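N-acetylglucosamine 2-epimerase (Xylella fastidiosa, PDB 3GT5) is a probable sugar isomerase of the N-acylglucosamine 2-epimerase family, likely to interconvert epimers or isomers of a sugar. Local coordinates at residues 241-246 with 296-301. Residues are numbered along the deposited sequence; the frame is centred on the assembly and turned at random.
Sequences RPWGFQ and FAPDGT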
ATOM      1  N   ARG A 241      11.197  -6.012  -1.102  1.00 23.09           N
ATOM      2  CA  ARG A 241      11.447  -7.102  -2.054  1.00 22.50           C
ATOM      3  C   ARG A 241      11.760  -8.399  -1.285  1.00 22.29           C
ATOM      4  O   ARG A 241      12.833  -8.982  -1.439  1.00 20.72           O
ATOM      5  CB  ARG A 241      12.625  -6.762  -2.984  1.00 22.10           C
ATOM      6  CG  ARG A 241      12.331  -5.605  -3.951  1.00 22.30           C
ATOM      7  CD  ARG A 241      13.495  -5.400  -4.896  1.00 20.98           C
ATOM      8  NE  ARG A 241      13.375  -4.126  -5.604  1.00 22.33           N
ATOM      9  CZ  ARG A 241      14.283  -3.636  -6.447  1.00 25.89           C
ATOM     10  NH1 ARG A 241      15.408  -4.302  -6.750  1.00 26.23           N
ATOM     11  NH2 ARG A 241      14.040  -2.462  -7.030  1.00 26.45           N
ATOM     12  N   PRO A 242      10.777  -8.871  -0.487  1.00 21.81           N
ATOM     13  CA  PRO A 242      10.969 -10.092   0.290  1.00 21.95           C
ATOM     14  C   PRO A 242      10.972 -11.316  -0.619  1.00 20.60           C
ATOM     15  O   PRO A 242      10.513 -11.243  -1.753  1.00 20.50           O
ATOM     16  CB  PRO A 242       9.733 -10.106   1.209  1.00 21.89           C
ATOM     17  CG  PRO A 242       8.692  -9.403   0.472  1.00 22.69           C
ATOM     18  CD  PRO A 242       9.420  -8.327  -0.335  1.00 22.78           C
ATOM     19  N   TRP A 243      11.464 -12.441  -0.135  1.00 20.84           N
ATOM     20  CA  TRP A 243      11.397 -13.665  -0.937  1.00 19.94           C
ATOM     21  C   TRP A 243      10.122 -14.459  -0.634  1.00 20.29           C
ATOM     22  O   TRP A 243       9.731 -14.591   0.533  1.00 21.06           O
ATOM     23  CB  TRP A 243      12.615 -14.573  -0.686  1.00 20.58           C
ATOM     24  CG  TRP A 243      12.612 -15.765  -1.648  1.00 19.06           C
ATOM     25  CD1 TRP A 243      13.160 -15.795  -2.907  1.00 18.96           C
ATOM     26  CD2 TRP A 243      12.052 -17.073  -1.436  1.00 19.22           C
ATOM     27  NE1 TRP A 243      12.931 -17.010  -3.504  1.00 20.53           N
ATOM     28  CE2 TRP A 243      12.269 -17.820  -2.621  1.00 17.45           C
ATOM     29  CE3 TRP A 243      11.356 -17.683  -0.368  1.00 19.70           C
ATOM     30  CZ2 TRP A 243      11.857 -19.148  -2.754  1.00 17.22           C
ATOM     31  CZ3 TRP A 243      10.938 -19.010  -0.506  1.00 20.37           C
ATOM     32  CH2 TRP A 243      11.164 -19.719  -1.688  1.00 18.80           C
ATOM     33  N   GLY A 244       9.519 -15.053  -1.664  1.00 18.69           N
ATOM     34  CA  GLY A 244       8.393 -15.991  -1.502  1.00 18.45           C
ATOM     35  C   GLY A 244       7.102 -15.371  -2.006  1.00 18.80           C
ATOM     36  O   GLY A 244       7.073 -14.146  -2.274  1.00 19.74           O
ATOM     37  N   PHE A 245       6.046 -16.185  -2.156  1.00 17.61           N
ATOM     38  CA  PHE A 245       4.730 -15.641  -2.435  1.00 17.35           C
ATOM     39  C   PHE A 245       4.252 -14.896  -1.225  1.00 18.37           C
ATOM     40  O   PHE A 245       4.369 -15.384  -0.101  1.00 19.66           O
ATOM     41  CB  PHE A 245       3.715 -16.735  -2.783  1.00 17.71           C
ATOM     42  CG  PHE A 245       3.877 -17.303  -4.151  1.00 17.58           C
ATOM     43  CD1 PHE A 245       3.486 -16.567  -5.257  1.00 16.12           C
ATOM     44  CD2 PHE A 245       4.358 -18.592  -4.341  1.00 18.67           C
ATOM     45  CE1 PHE A 245       3.574 -17.074  -6.510  1.00 17.67           C
ATOM     46  CE2 PHE A 245       4.463 -19.128  -5.640  1.00 21.02           C
ATOM     47  CZ  PHE A 245       4.082 -18.361  -6.718  1.00 20.04           C
ATOM     48  N   GLN A 246       3.708 -13.701  -1.461  1.00 18.08           N
ATOM     49  CA  GLN A 246       3.200 -12.833  -0.408  1.00 17.34           C
ATOM     50  C   GLN A 246       1.675 -12.911  -0.458  1.00 17.30           C
ATOM     51  O   GLN A 246       1.072 -12.314  -1.345  1.00 15.83           O
ATOM     52  CB  GLN A 246       3.644 -11.399  -0.708  1.00 18.30           C
ATOM     53  CG  GLN A 246       5.124 -11.161  -0.463  1.00 19.21           C
ATOM     54  CD  GLN A 246       5.321 -10.679   0.942  1.00 23.54           C
ATOM     55  OE1 GLN A 246       4.687  -9.687   1.339  1.00 26.23           O
ATOM     56  NE2 GLN A 246       6.180 -11.365   1.728  1.00 26.32           N
ATOM     57  N   PHE A 296       4.925 -17.800   1.658  1.00 18.40           N
ATOM     58  CA  PHE A 296       5.025 -19.228   1.378  1.00 18.97           C
ATOM     59  C   PHE A 296       5.807 -19.461   0.095  1.00 20.45           C
ATOM     60  O   PHE A 296       5.824 -18.627  -0.826  1.00 19.21           O
ATOM     61  CB  PHE A 296       3.665 -19.961   1.405  1.00 19.07           C
ATOM     62  CG  PHE A 296       2.648 -19.446   0.431  1.00 18.92           C
ATOM     63  CD1 PHE A 296       2.573 -19.943  -0.845  1.00 17.68           C
ATOM     64  CD2 PHE A 296       1.720 -18.503   0.835  1.00 19.00           C
ATOM     65  CE1 PHE A 296       1.577 -19.513  -1.726  1.00 17.46           C
ATOM     66  CE2 PHE A 296       0.753 -18.019  -0.055  1.00 16.95           C
ATOM     67  CZ  PHE A 296       0.682 -18.510  -1.323  1.00 19.00           C
ATOM     68  N   ALA A 297       6.536 -20.573   0.085  1.00 20.30           N
ATOM     69  CA  ALA A 297       7.367 -20.949  -1.070  1.00 19.44           C
ATOM     70  C   ALA A 297       6.493 -21.510  -2.185  1.00 19.24           C
ATOM     71  O   ALA A 297       5.306 -21.800  -1.989  1.00 18.16           O
ATOM     72  CB  ALA A 297       8.434 -22.004  -0.618  1.00 19.64           C
ATOM     73  N   PRO A 298       7.076 -21.718  -3.384  1.00 19.36           N
ATOM     74  CA  PRO A 298       6.304 -22.323  -4.487  1.00 20.13           C
ATOM     75  C   PRO A 298       5.780 -23.764  -4.293  1.00 21.27           C
ATOM     76  O   PRO A 298       4.927 -24.195  -5.037  1.00 21.44           O
ATOM     77  CB  PRO A 298       7.274 -22.236  -5.671  1.00 19.95           C
ATOM     78  CG  PRO A 298       8.160 -21.094  -5.317  1.00 20.14           C
ATOM     79  CD  PRO A 298       8.362 -21.164  -3.830  1.00 19.54           C
ATOM     80  N   ASP A 299       6.254 -24.480  -3.268  1.00 21.51           N
ATOM     81  CA  ASP A 299       5.718 -25.802  -2.925  1.00 21.62           C
ATOM     82  C   ASP A 299       4.551 -25.700  -1.933  1.00 22.71           C
ATOM     83  O   ASP A 299       4.033 -26.737  -1.505  1.00 23.18           O
ATOM     84  CB  ASP A 299       6.847 -26.704  -2.345  1.00 21.09           C
ATOM     85  CG  ASP A 299       7.345 -26.244  -0.965  1.00 22.54           C
ATOM     86  OD1 ASP A 299       7.275 -25.016  -0.676  1.00 19.74           O
ATOM     87  OD2 ASP A 299       7.813 -27.096  -0.169  1.00 21.47           O
ATOM     88  N   GLY A 300       4.219 -24.461  -1.520  1.00 22.16           N
ATOM     89  CA  GLY A 300       3.168 -24.186  -0.539  1.00 22.80           C
ATOM     90  C   GLY A 300       3.666 -24.025   0.893  1.00 22.87           C
ATOM     91  O   GLY A 300       2.898 -23.632   1.778  1.00 24.66           O
ATOM     92  N   THR A 301       4.926 -24.354   1.156  1.00 21.80           N
ATOM     93  CA  THR A 301       5.391 -24.392   2.527  1.00 21.32           C
ATOM     94  C   THR A 301       5.602 -22.982   3.047  1.00 21.39           C
ATOM     95  O   THR A 301       6.236 -22.153   2.372  1.00 21.32           O
ATOM     96  CB  THR A 301       6.733 -25.162   2.659  1.00 22.04           C
ATOM     97  OG1 THR A 301       6.538 -26.505   2.241  1.00 25.69           O
ATOM     98  CG2 THR A 301       7.235 -25.161   4.113  1.00 24.79           C
TER
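F296 holds its CG between the backbone N and the carbonyl carbon (chi1 59°), which swings its ring back to F245 although its CB points away from 241-246. CB of F245 sits over one face of that ring, 3.8 Å from its centroid, a CH-pi contact. The ring planes lie 30° apart and are displaced, with little face shared, so the rings make no true stack. Beside this contact the backbones pair as a single antiparallel hydrogen-bonded bridge: F245 N gives a bent bond to F296 O at 2.8 Å, and F296 N a straighter one to F245 O at 3.0 Å. G244 lies just before the bridge with a positive phi, where a side chain would run into the preceding carbonyl.

Farther along, the F245 ring points its edge at P298, with CE2 3.9 Å from P298 CA. W243, its CG anti to the backbone N (chi1 -173°), reaches the start of the turn: A297 CB lies at the indole edge, 3.7 Å from CH2, and the same atom meets P298 CD at 3.8 Å. NE1 of W243 bonds to the carbonyl of W229, and W218 meets both W243 and F245 edge-to-face.

A297 to G300 form a type I turn, closed by G300 N to A297 O at 2.9 Å; D299 OD1 adds an Asx turn by accepting from T301 N, and OD2 accepts from T301 OG1, both from above the carboxylate plane. In a fold consistent with the family's (alpha/alpha)6 barrel, the bridge satisfies backbone N and O of two buried phenylalanines, while apolar groups hold the turn against the lead-in to helix 247-263.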